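Local coordinates for phosphoenolpyruvate-protein phosphotransferase (Acinetobacter sp., PDB 3CI6) that probably transfers the phosphoryl group of phosphoenolpyruvate to a protein histidine as part of the phosphotransferase system, and is represented by its N-terminal GAF domain, at residues 42-47 with 60-65; 46-51 with 131-136; 114-119 with 138-143. One frame throughout, in Å; residues are numbered along the deposited sequence.

Interaction 1: residues 42-47 with 60-65; sequences VDVCSI and MASKGL
The side chain of Lys63 reaches across to the residues that lead into the neighbouring strand and ends at the backbone carbonyls of Val42 and Asp43. CG is anti to the backbone N (chi1 179°), one bend at chi2 (-71°) swings the chain toward residue 43, and the rest runs extended. The ammonium therefore holds two acceptors in succession: NZ bonds Val42 O at 3.1 Å, in the plane of that carbonyl, and Asp43 O at 3.0 Å, from above the carbonyl plane. The Asp43 carboxylate is turned elsewhere, with OD2 accepting from the backbone N of Lys137; its negative charge is not in contact with the ammonium, though it may still favour it electrostatically.

Ser46 and Ser62 meet on the other face of the sheet as a non-hydrogen-bonded pair, their hydroxyls tip to tip with 2.8 Å between Ser46 OG and Ser62 OG. Ser62 OG also accepts from Leu65 N (3.2 Å), an ST motif that ties the residues after the strand back to it. Leu65 lies against the first strand: its CD1 lies 3.4 Å from Ser46 OG, and its branch crosses the Val44 side chain at about a right angle, with CG 4.0 Å from Val44 CG1. Gly64, between Lys63 and Leu65, has a positive phi (113°), and its lack of a side chain lets the backbone pass close to Asp43 O and Val44 CG2, where a CB would collide.

Cys45 and Lys63 exchange two backbone bonds. Farther along, Ile47 N donates to Ala61 O (3.0 Å) while Ile47 O receives Met60 N (2.9 Å), and Ile47 CG2 touches the Ala61 methyl. With Met60, a selenomethionine, and Ala61 both facing Ile47, this is a classic beta bulge in the antiparallel hairpin of strands 44-51 and 56-63 of the GAF-domain sheet.

Interaction 2: residues 46-51 with 131-136; sequences SIYLLD and VLVVQN. With P4G (1-ethoxy-2-(2-ethoxyethoxy)ethane), chain F.
Two central strands of the GAF-domain sheet, 44-51 and 127-136, pair antiparallel here, with Ser46 opposite Val133 and Tyr48 opposite Val131 as hydrogen-bonded pairs. All four backbone bonds are short and fairly straight. Ser46 N reaches Val133 O at 2.8 Å and Val133 N returns to Ser46 O at 2.8 Å, both nearly along the C=O axes. Tyr48 N reaches Val131 O at 3.0 Å, and Val131 N meets Tyr48 O at 2.8 Å, each donor lying in the carbonyl plane. The N and O of Ile47 face the other way, where residues 60 and 61 satisfy them.

On the face carrying Ser46, Tyr48, Val133 and Gln135, a water joins three side chains. It donates to Gln135 OE1 (2.8 Å) and is bonded to Ser46 OG (2.7 Å), whose other partner is Ser62; its link to Tyr48 OH, at 3.4 Å, is weak. Val133 CG2 meets the Tyr48 ring obliquely, nearest CE1, and the ring keeps Val131 O at its edge, in plane.

At the far end of strand 44-51, Leu49 and Asp51 line the site of the bound 1-ethoxy-2-(2-ethoxyethoxy)ethane (P4G), while Asp51 OD2 is held by a salt bridge to Arg56 and a bond from Asn54.

On the opposite face Ile47, modelled in two conformers, is crowded in the one described, its CD1 against Leu132 CB and only 2.9 Å from Val131 O, shorter than normal packing.

Interaction 3: residues 114-119 with 138-143; sequences YNSFLG and QPQDFS
Ser116, at the start of strand 116-124, gives up the most surface to the loop 138-143, and its CB makes the closest approaches. Its OG stands between the backbone N and the carbonyl carbon, the crowded position (chi1 82°), where it accepts from Asn136 ND2 on the adjoining strand. CB meanwhile presses on the loop backbone, 3.5 Å from Gln138 O and 3.6 Å from Gln140 N, with the Pro139 CA just beyond. The CG of Gln140 comes alongside the Ser116 hydroxyl; that side chain then bends at chi2 (-77°) and curls back, so that Gln140 NE2 donates to Pro139 O at 2.7 Å in an almost straight bond, the oxygen lying in the plane of the amide.

Asn115, one residue earlier, meets the same loop with its aliphatic part. Its CB sits 3.9 Å from Pro139 CD, while Asn115 O packs against Pro139 CA. Asn115 and Pro139 meet by van der Waals packing; the backbone of Asn115 hydrogen-bonds with Ala97 and Lys137.

Phe142 closes the other end. With CG anti to the carbonyl carbon (chi1 -71°), its ring turns in toward the strand: the edge near CE2 faces Ser116 OG at 4.3 Å, and Leu118 CD2 approaches obliquely, 4.2 Å from Phe142 CB. Val42 and Asn136 also touch this side chain, and Phe142 O receives a bond from Asn93 ND2.

The loop so held joins strand 127-136 to the long helix 144-167, with Ser143 at the N-cap of that helix, and it packs beside the first residues of strand 116-124, which pairs with strand 127-136 on one side and strand 92-94 on the other.

All three contacts belong to the one antiparallel sheet of the GAF domain, where strands 56-63, 44-51, 127-136 and 116-124 lie side by side in that order. Interactions 1 and 2 share Ser46 and Ile47 and pair the two edges of strand 44-51; their centres are 8 Å apart. Interaction 3 lies about 14 Å from the centre of each. Along the chain, interaction 1 closes before interaction 3 opens, whereas the segments of interactions 2 and 3 alternate. The late strand 127-136 thus inserts beside the first hairpin, bringing the early and late halves of the domain together, with Asn136 bridging residues 43 and 116.

Interaction 1: residues 42-47 with 60-65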
loop_
_atom_site.group_PDB
_atom_site.type_symbol
_atom_site.label_atom_id
_atom_site.label_comp_id
_atom_site.label_asym_id
_atom_site.label_seq_id
_atom_site.Cartn_x
_atom_site.Cartn_y
_atom_site.Cartn_z
ATOM N N VAL B 42 0.077 -20.119 -6.350
ATOM C CA VAL B 42 -1.325 -20.485 -6.175
ATOM C C VAL B 42 -2.006 -20.596 -7.529
ATOM O O VAL B 42 -1.557 -20.039 -8.514
ATOM C CB VAL B 42 -2.059 -19.516 -5.234
ATOM C CG1 VAL B 42 -1.469 -19.638 -3.805
ATOM C CG2 VAL B 42 -1.975 -18.085 -5.729
ATOM N N ASP B 43 -3.088 -21.350 -7.557
ATOM C CA ASP B 43 -3.788 -21.621 -8.810
ATOM C C ASP B 43 -4.466 -20.386 -9.371
ATOM O O ASP B 43 -4.441 -20.169 -10.583
ATOM C CB ASP B 43 -4.845 -22.708 -8.613
ATOM C CG ASP B 43 -4.248 -24.050 -8.307
ATOM O OD1 ASP B 43 -3.177 -24.374 -8.888
ATOM O OD2 ASP B 43 -4.866 -24.815 -7.504
ATOM N N VAL B 44 -5.101 -19.607 -8.495
ATOM C CA VAL B 44 -5.866 -18.459 -8.902
ATOM C C VAL B 44 -5.674 -17.268 -7.996
ATOM O O VAL B 44 -5.695 -17.415 -6.778
ATOM C CB VAL B 44 -7.389 -18.779 -8.947
ATOM C CG1 VAL B 44 -8.225 -17.527 -9.256
ATOM C CG2 VAL B 44 -7.668 -19.929 -9.911
ATOM N N CYS B 45 -5.465 -16.091 -8.581
ATOM C CA CYS B 45 -5.564 -14.841 -7.843
ATOM C C CYS B 45 -6.393 -13.876 -8.670
ATOM O O CYS B 45 -6.070 -13.634 -9.823
ATOM C CB CYS B 45 -4.200 -14.276 -7.595
ATOM S SG CYS B 45 -4.268 -12.673 -6.679
ATOM N N SER B 46 -7.448 -13.357 -8.071
ATOM C CA SER B 46 -8.354 -12.448 -8.755
ATOM C C SER B 46 -8.653 -11.252 -7.897
ATOM O O SER B 46 -8.607 -11.326 -6.674
ATOM C CB SER B 46 -9.673 -13.139 -9.042
ATOM O OG SER B 46 -9.528 -14.372 -9.705
ATOM N N ILE B 47 -9.065 -10.168 -8.547
ATOM C CA ILE B 47 -9.491 -8.991 -7.811
ATOM C C ILE B 47 -10.841 -8.532 -8.326
ATOM O O ILE B 47 -11.092 -8.459 -9.542
ATOM C CB ILE B 47 -8.453 -7.862 -7.858
ATOM C CG1 ILE B 47 -8.870 -6.690 -6.968
ATOM C CG2 ILE B 47 -8.183 -7.433 -9.288
ATOM C CD1 ILE B 47 -9.069 -7.039 -5.585
HETATM N N MSE B 60 -12.196 -7.711 -12.099
HETATM C CA MSE B 60 -11.371 -6.780 -12.910
HETATM C C MSE B 60 -10.019 -7.260 -13.379
HETATM O O MSE B 60 -9.430 -6.689 -14.328
HETATM C CB MSE B 60 -11.182 -5.460 -12.152
HETATM C CG MSE B 60 -12.450 -4.789 -11.789
HETATM SE SE MSE B 60 -13.136 -3.855 -13.291
HETATM C CE MSE B 60 -11.780 -2.420 -13.457
ATOM N N ALA B 61 -9.539 -8.329 -12.753
ATOM C CA ALA B 61 -8.291 -8.950 -13.182
ATOM C C ALA B 61 -8.184 -10.330 -12.567
ATOM O O ALA B 61 -8.706 -10.556 -11.467
ATOM C CB ALA B 61 -7.113 -8.100 -12.779
ATOM N N SER B 62 -7.514 -11.237 -13.251
ATOM C CA SER B 62 -7.300 -12.574 -12.717
ATOM C C SER B 62 -6.133 -13.269 -13.362
ATOM O O SER B 62 -5.928 -13.189 -14.579
ATOM C CB SER B 62 -8.523 -13.458 -12.916
ATOM O OG SER B 62 -8.355 -14.726 -12.275
ATOM N N LYS B 63 -5.375 -13.974 -12.526
ATOM C CA LYS B 63 -4.476 -15.035 -13.001
ATOM C C LYS B 63 -5.165 -16.349 -12.655
ATOM O O LYS B 63 -5.406 -16.590 -11.481
ATOM C CB LYS B 63 -3.076 -14.933 -12.381
ATOM C CG LYS B 63 -2.087 -16.036 -12.818
ATOM C CD LYS B 63 -2.429 -17.416 -12.228
ATOM C CE LYS B 63 -1.222 -18.370 -12.159
ATOM N NZ LYS B 63 -1.626 -19.734 -11.636
ATOM N N GLY B 64 -5.519 -17.152 -13.656
ATOM C CA GLY B 64 -6.050 -18.473 -13.426
ATOM C C GLY B 64 -7.496 -18.678 -13.818
ATOM O O GLY B 64 -7.845 -19.775 -14.238
ATOM N N LEU B 65 -8.318 -17.621 -13.698
ATOM C CA LEU B 65 -9.672 -17.689 -14.261
ATOM C C LEU B 65 -9.592 -17.501 -15.759
ATOM O O LEU B 65 -8.574 -17.053 -16.296
ATOM C CB LEU B 65 -10.617 -16.676 -13.638
ATOM C CG LEU B 65 -10.864 -16.889 -12.138
ATOM C CD1 LEU B 65 -11.932 -15.855 -11.680
ATOM C CD2 LEU B 65 -11.233 -18.321 -11.776
#

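Interaction 2: residues 46-51 with 131-136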
loop_
_atom_site.group_PDB
_atom_site.type_symbol
_atom_site.label_atom_id
_atom_site.label_comp_id
_atom_site.label_asym_id
_atom_site.label_seq_id
_atom_site.Cartn_x
_atom_site.Cartn_y
_atom_site.Cartn_z
ATOM N N SER B 46 -7.448 -13.357 -8.071
ATOM C CA SER B 46 -8.354 -12.448 -8.755
ATOM C C SER B 46 -8.653 -11.252 -7.897
ATOM O O SER B 46 -8.607 -11.326 -6.674
ATOM C CB SER B 46 -9.673 -13.139 -9.042
ATOM O OG SER B 46 -9.528 -14.372 -9.705
ATOM N N ILE B 47 -9.065 -10.168 -8.547
ATOM C CA ILE B 47 -9.491 -8.991 -7.811
ATOM C C ILE B 47 -10.841 -8.532 -8.326
ATOM O O ILE B 47 -11.092 -8.459 -9.542
ATOM C CB ILE B 47 -8.453 -7.862 -7.858
ATOM C CG1 ILE B 47 -8.870 -6.690 -6.968
ATOM C CG2 ILE B 47 -8.183 -7.433 -9.288
ATOM C CD1 ILE B 47 -9.069 -7.039 -5.585
ATOM N N TYR B 48 -11.744 -8.347 -7.376
ATOM C CA TYR B 48 -13.091 -7.863 -7.636
ATOM C C TYR B 48 -13.173 -6.464 -7.075
ATOM O O TYR B 48 -12.903 -6.227 -5.876
ATOM C CB TYR B 48 -14.132 -8.789 -6.927
ATOM C CG TYR B 48 -14.169 -10.183 -7.438
ATOM C CD1 TYR B 48 -13.285 -11.107 -6.928
ATOM C CD2 TYR B 48 -15.067 -10.605 -8.425
ATOM C CE1 TYR B 48 -13.254 -12.412 -7.376
ATOM C CE2 TYR B 48 -15.020 -11.910 -8.868
ATOM C CZ TYR B 48 -14.112 -12.791 -8.333
ATOM O OH TYR B 48 -14.011 -14.136 -8.756
ATOM N N LEU B 49 -13.604 -5.504 -7.874
ATOM C CA LEU B 49 -13.733 -4.137 -7.388
ATOM C C LEU B 49 -15.185 -3.779 -7.172
ATOM O O LEU B 49 -16.076 -4.196 -7.939
ATOM C CB LEU B 49 -13.113 -3.119 -8.355
ATOM C CG LEU B 49 -11.596 -3.214 -8.502
ATOM C CD1 LEU B 49 -11.147 -1.976 -9.289
ATOM C CD2 LEU B 49 -10.916 -3.338 -7.132
ATOM N N LEU B 50 -15.469 -3.058 -6.108
ATOM C CA LEU B 50 -16.827 -2.609 -5.856
ATOM C C LEU B 50 -17.186 -1.507 -6.864
ATOM O O LEU B 50 -16.552 -0.457 -6.878
ATOM C CB LEU B 50 -16.946 -2.155 -4.388
ATOM C CG LEU B 50 -18.335 -2.253 -3.741
ATOM C CD1 LEU B 50 -18.287 -1.944 -2.237
ATOM C CD2 LEU B 50 -19.284 -1.329 -4.502
ATOM N N ASP B 51 -18.241 -1.743 -7.668
ATOM C CA ASP B 51 -18.766 -0.901 -8.713
ATOM C C ASP B 51 -19.973 -0.245 -8.068
ATOM O O ASP B 51 -21.055 -0.831 -7.989
ATOM C CB ASP B 51 -19.145 -1.768 -9.907
ATOM C CG ASP B 51 -19.801 -0.982 -11.005
ATOM O OD1 ASP B 51 -20.016 0.246 -10.801
ATOM O OD2 ASP B 51 -20.022 -1.588 -12.061
ATOM N N VAL B 131 -12.272 -6.698 -3.171
ATOM C CA VAL B 131 -11.854 -7.907 -2.486
ATOM C C VAL B 131 -10.873 -8.636 -3.379
ATOM O O VAL B 131 -11.125 -8.873 -4.535
ATOM C CB VAL B 131 -13.055 -8.819 -2.164
ATOM C CG1 VAL B 131 -12.532 -10.125 -1.537
ATOM C CG2 VAL B 131 -14.072 -8.096 -1.265
ATOM N N LEU B 132 -9.737 -8.999 -2.795
ATOM C CA LEU B 132 -8.759 -9.850 -3.450
ATOM C C LEU B 132 -9.006 -11.289 -3.038
ATOM O O LEU B 132 -9.219 -11.574 -1.854
ATOM C CB LEU B 132 -7.367 -9.414 -3.045
ATOM C CG LEU B 132 -6.402 -10.401 -3.650
ATOM C CD1 LEU B 132 -5.823 -9.823 -4.815
ATOM C CD2 LEU B 132 -5.471 -11.069 -2.663
ATOM N N VAL B 133 -9.013 -12.196 -4.018
ATOM C CA VAL B 133 -9.287 -13.598 -3.761
ATOM C C VAL B 133 -8.138 -14.458 -4.265
ATOM O O VAL B 133 -7.730 -14.331 -5.413
ATOM C CB VAL B 133 -10.577 -14.002 -4.456
ATOM C CG1 VAL B 133 -10.777 -15.485 -4.346
ATOM C CG2 VAL B 133 -11.786 -13.201 -3.882
ATOM N N VAL B 134 -7.625 -15.334 -3.413
ATOM C CA VAL B 134 -6.666 -16.368 -3.763
ATOM C C VAL B 134 -7.380 -17.702 -3.592
ATOM O O VAL B 134 -8.021 -17.962 -2.552
ATOM C CB VAL B 134 -5.404 -16.250 -2.891
ATOM C CG1 VAL B 134 -4.614 -17.523 -2.892
ATOM C CG2 VAL B 134 -4.551 -15.053 -3.328
ATOM N N GLN B 135 -7.346 -18.537 -4.613
ATOM C CA GLN B 135 -8.007 -19.849 -4.566
ATOM C C GLN B 135 -7.068 -20.934 -5.044
ATOM O O GLN B 135 -6.215 -20.693 -5.894
ATOM C CB GLN B 135 -9.253 -19.882 -5.440
ATOM C CG GLN B 135 -10.377 -19.034 -4.878
ATOM C CD GLN B 135 -11.537 -18.966 -5.847
ATOM O OE1 GLN B 135 -11.426 -18.404 -6.951
ATOM N NE2 GLN B 135 -12.649 -19.602 -5.465
ATOM N N ASN B 136 -7.243 -22.134 -4.514
ATOM C CA ASN B 136 -6.503 -23.290 -4.954
ATOM C C ASN B 136 -7.444 -24.475 -5.031
ATOM O O ASN B 136 -8.449 -24.548 -4.314
ATOM C CB ASN B 136 -5.363 -23.572 -4.002
ATOM C CG ASN B 136 -4.379 -22.487 -4.020
ATOM O OD1 ASN B 136 -3.475 -22.501 -4.862
ATOM N ND2 ASN B 136 -4.558 -21.500 -3.134
HETATM C C8 P4G F . -13.684 4.024 -12.371
HETATM C C7 P4G F . -12.445 3.399 -11.756
HETATM O O4 P4G F . -12.834 2.576 -10.671
HETATM C C6 P4G F . -13.595 1.510 -11.173
HETATM C C5 P4G F . -14.027 0.415 -10.239
HETATM O O3 P4G F . -15.037 -0.504 -10.761
HETATM C C4 P4G F . -15.328 -0.342 -12.116
HETATM C C3 P4G F . -16.353 -1.354 -12.439
HETATM O O2 P4G F . -16.964 -0.951 -13.654
HETATM C C2 P4G F . -16.065 -1.073 -14.736
HETATM C C1 P4G F . -16.532 -0.030 -15.746
HETATM O O HOH W 1 -11.139 -15.836 -8.053
#

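Interaction 3: residues 114-119 with 138-143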
loop_
_atom_site.group_PDB
_atom_site.type_symbol
_atom_site.label_atom_id
_atom_site.label_comp_id
_atom_site.label_asym_id
_atom_site.label_seq_id
_atom_site.Cartn_x
_atom_site.Cartn_y
_atom_site.Cartn_z
ATOM N N TYR B 114 -12.591 -25.070 -6.266
ATOM C CA TYR B 114 -11.475 -24.609 -5.467
ATOM C C TYR B 114 -11.793 -24.801 -4.003
ATOM O O TYR B 114 -12.646 -24.106 -3.452
ATOM C CB TYR B 114 -11.181 -23.124 -5.763
ATOM C CG TYR B 114 -10.844 -22.882 -7.220
ATOM C CD1 TYR B 114 -9.644 -23.273 -7.732
ATOM C CD2 TYR B 114 -11.739 -22.222 -8.066
ATOM C CE1 TYR B 114 -9.330 -23.088 -9.071
ATOM C CE2 TYR B 114 -11.430 -22.002 -9.407
ATOM C CZ TYR B 114 -10.227 -22.446 -9.903
ATOM O OH TYR B 114 -9.896 -22.267 -11.232
ATOM N N ASN B 115 -11.053 -25.688 -3.356
ATOM C CA ASN B 115 -11.315 -26.041 -1.973
ATOM C C ASN B 115 -10.532 -25.246 -0.962
ATOM O O ASN B 115 -10.601 -25.531 0.224
ATOM C CB ASN B 115 -11.078 -27.527 -1.762
ATOM C CG ASN B 115 -12.130 -28.369 -2.463
ATOM O OD1 ASN B 115 -13.321 -28.053 -2.405
ATOM N ND2 ASN B 115 -11.689 -29.352 -3.205
ATOM N N SER B 116 -9.781 -24.243 -1.414
ATOM C CA SER B 116 -9.201 -23.259 -0.504
ATOM C C SER B 116 -9.596 -21.855 -0.978
ATOM O O SER B 116 -9.684 -21.599 -2.169
ATOM C CB SER B 116 -7.680 -23.393 -0.450
ATOM O OG SER B 116 -7.090 -22.712 -1.544
ATOM N N PHE B 117 -9.850 -20.969 -0.018
ATOM C CA PHE B 117 -10.273 -19.606 -0.303
ATOM C C PHE B 117 -9.570 -18.687 0.686
ATOM O O PHE B 117 -9.669 -18.880 1.883
ATOM C CB PHE B 117 -11.779 -19.466 -0.086
ATOM C CG PHE B 117 -12.306 -18.066 -0.272
ATOM C CD1 PHE B 117 -12.356 -17.198 0.798
ATOM C CD2 PHE B 117 -12.750 -17.607 -1.502
ATOM C CE1 PHE B 117 -12.849 -15.944 0.664
ATOM C CE2 PHE B 117 -13.258 -16.320 -1.656
ATOM C CZ PHE B 117 -13.276 -15.481 -0.582
ATOM N N LEU B 118 -8.913 -17.676 0.158
ATOM C CA LEU B 118 -8.290 -16.641 0.962
ATOM C C LEU B 118 -8.717 -15.299 0.401
ATOM O O LEU B 118 -8.305 -14.907 -0.690
ATOM C CB LEU B 118 -6.770 -16.797 0.938
ATOM C CG LEU B 118 -5.909 -15.677 1.496
ATOM C CD1 LEU B 118 -6.321 -15.227 2.878
ATOM C CD2 LEU B 118 -4.417 -16.124 1.502
ATOM N N GLY B 119 -9.621 -14.635 1.110
ATOM C CA GLY B 119 -10.190 -13.340 0.645
ATOM C C GLY B 119 -9.718 -12.228 1.559
ATOM O O GLY B 119 -9.734 -12.399 2.800
ATOM N N GLN B 138 -6.983 -27.682 -4.191
ATOM C CA GLN B 138 -6.979 -28.460 -2.968
ATOM C C GLN B 138 -7.051 -27.570 -1.752
ATOM O O GLN B 138 -6.668 -26.405 -1.829
ATOM C CB GLN B 138 -5.679 -29.240 -2.913
ATOM C CG GLN B 138 -5.575 -30.262 -4.033
ATOM C CD GLN B 138 -4.151 -30.547 -4.463
ATOM O OE1 GLN B 138 -3.225 -29.771 -4.176
ATOM N NE2 GLN B 138 -3.965 -31.670 -5.168
ATOM N N PRO B 139 -7.472 -28.118 -0.608
ATOM C CA PRO B 139 -7.364 -27.362 0.639
ATOM C C PRO B 139 -5.885 -26.974 0.866
ATOM O O PRO B 139 -4.985 -27.768 0.588
ATOM C CB PRO B 139 -7.863 -28.353 1.700
ATOM C CG PRO B 139 -8.659 -29.350 0.972
ATOM C CD PRO B 139 -7.982 -29.484 -0.363
ATOM N N GLN B 140 -5.648 -25.764 1.368
ATOM C CA GLN B 140 -4.294 -25.227 1.609
ATOM C C GLN B 140 -4.327 -24.370 2.870
ATOM O O GLN B 140 -5.200 -23.513 3.002
ATOM C CB GLN B 140 -3.820 -24.313 0.461
ATOM C CG GLN B 140 -3.788 -24.907 -0.907
ATOM C CD GLN B 140 -2.609 -25.802 -1.099
ATOM O OE1 GLN B 140 -1.579 -25.371 -1.612
ATOM N NE2 GLN B 140 -2.707 -27.023 -0.624
ATOM N N ASP B 141 -3.336 -24.526 3.727
ATOM C CA ASP B 141 -3.182 -23.750 4.947
ATOM C C ASP B 141 -2.179 -22.666 4.633
ATOM O O ASP B 141 -0.979 -22.939 4.450
ATOM C CB ASP B 141 -2.693 -24.648 6.097
ATOM C CG ASP B 141 -2.551 -23.902 7.413
ATOM O OD1 ASP B 141 -2.588 -22.662 7.431
ATOM O OD2 ASP B 141 -2.388 -24.583 8.459
ATOM N N PHE B 142 -2.681 -21.444 4.538
ATOM C CA PHE B 142 -1.840 -20.269 4.297
ATOM C C PHE B 142 -1.543 -19.526 5.578
ATOM O O PHE B 142 -2.454 -19.254 6.362
ATOM C CB PHE B 142 -2.461 -19.348 3.266
ATOM C CG PHE B 142 -2.412 -19.921 1.895
ATOM C CD1 PHE B 142 -1.207 -20.204 1.293
ATOM C CD2 PHE B 142 -3.547 -20.250 1.250
ATOM C CE1 PHE B 142 -1.161 -20.789 0.064
ATOM C CE2 PHE B 142 -3.522 -20.833 -0.005
ATOM C CZ PHE B 142 -2.326 -21.106 -0.596
ATOM N N SER B 143 -0.274 -19.180 5.771
ATOM C CA SER B 143 0.207 -18.624 7.003
ATOM C C SER B 143 -0.018 -17.124 7.117
ATOM O O SER B 143 -0.449 -16.444 6.181
ATOM C CB SER B 143 1.722 -18.863 7.118
ATOM O OG SER B 143 2.459 -17.888 6.419
#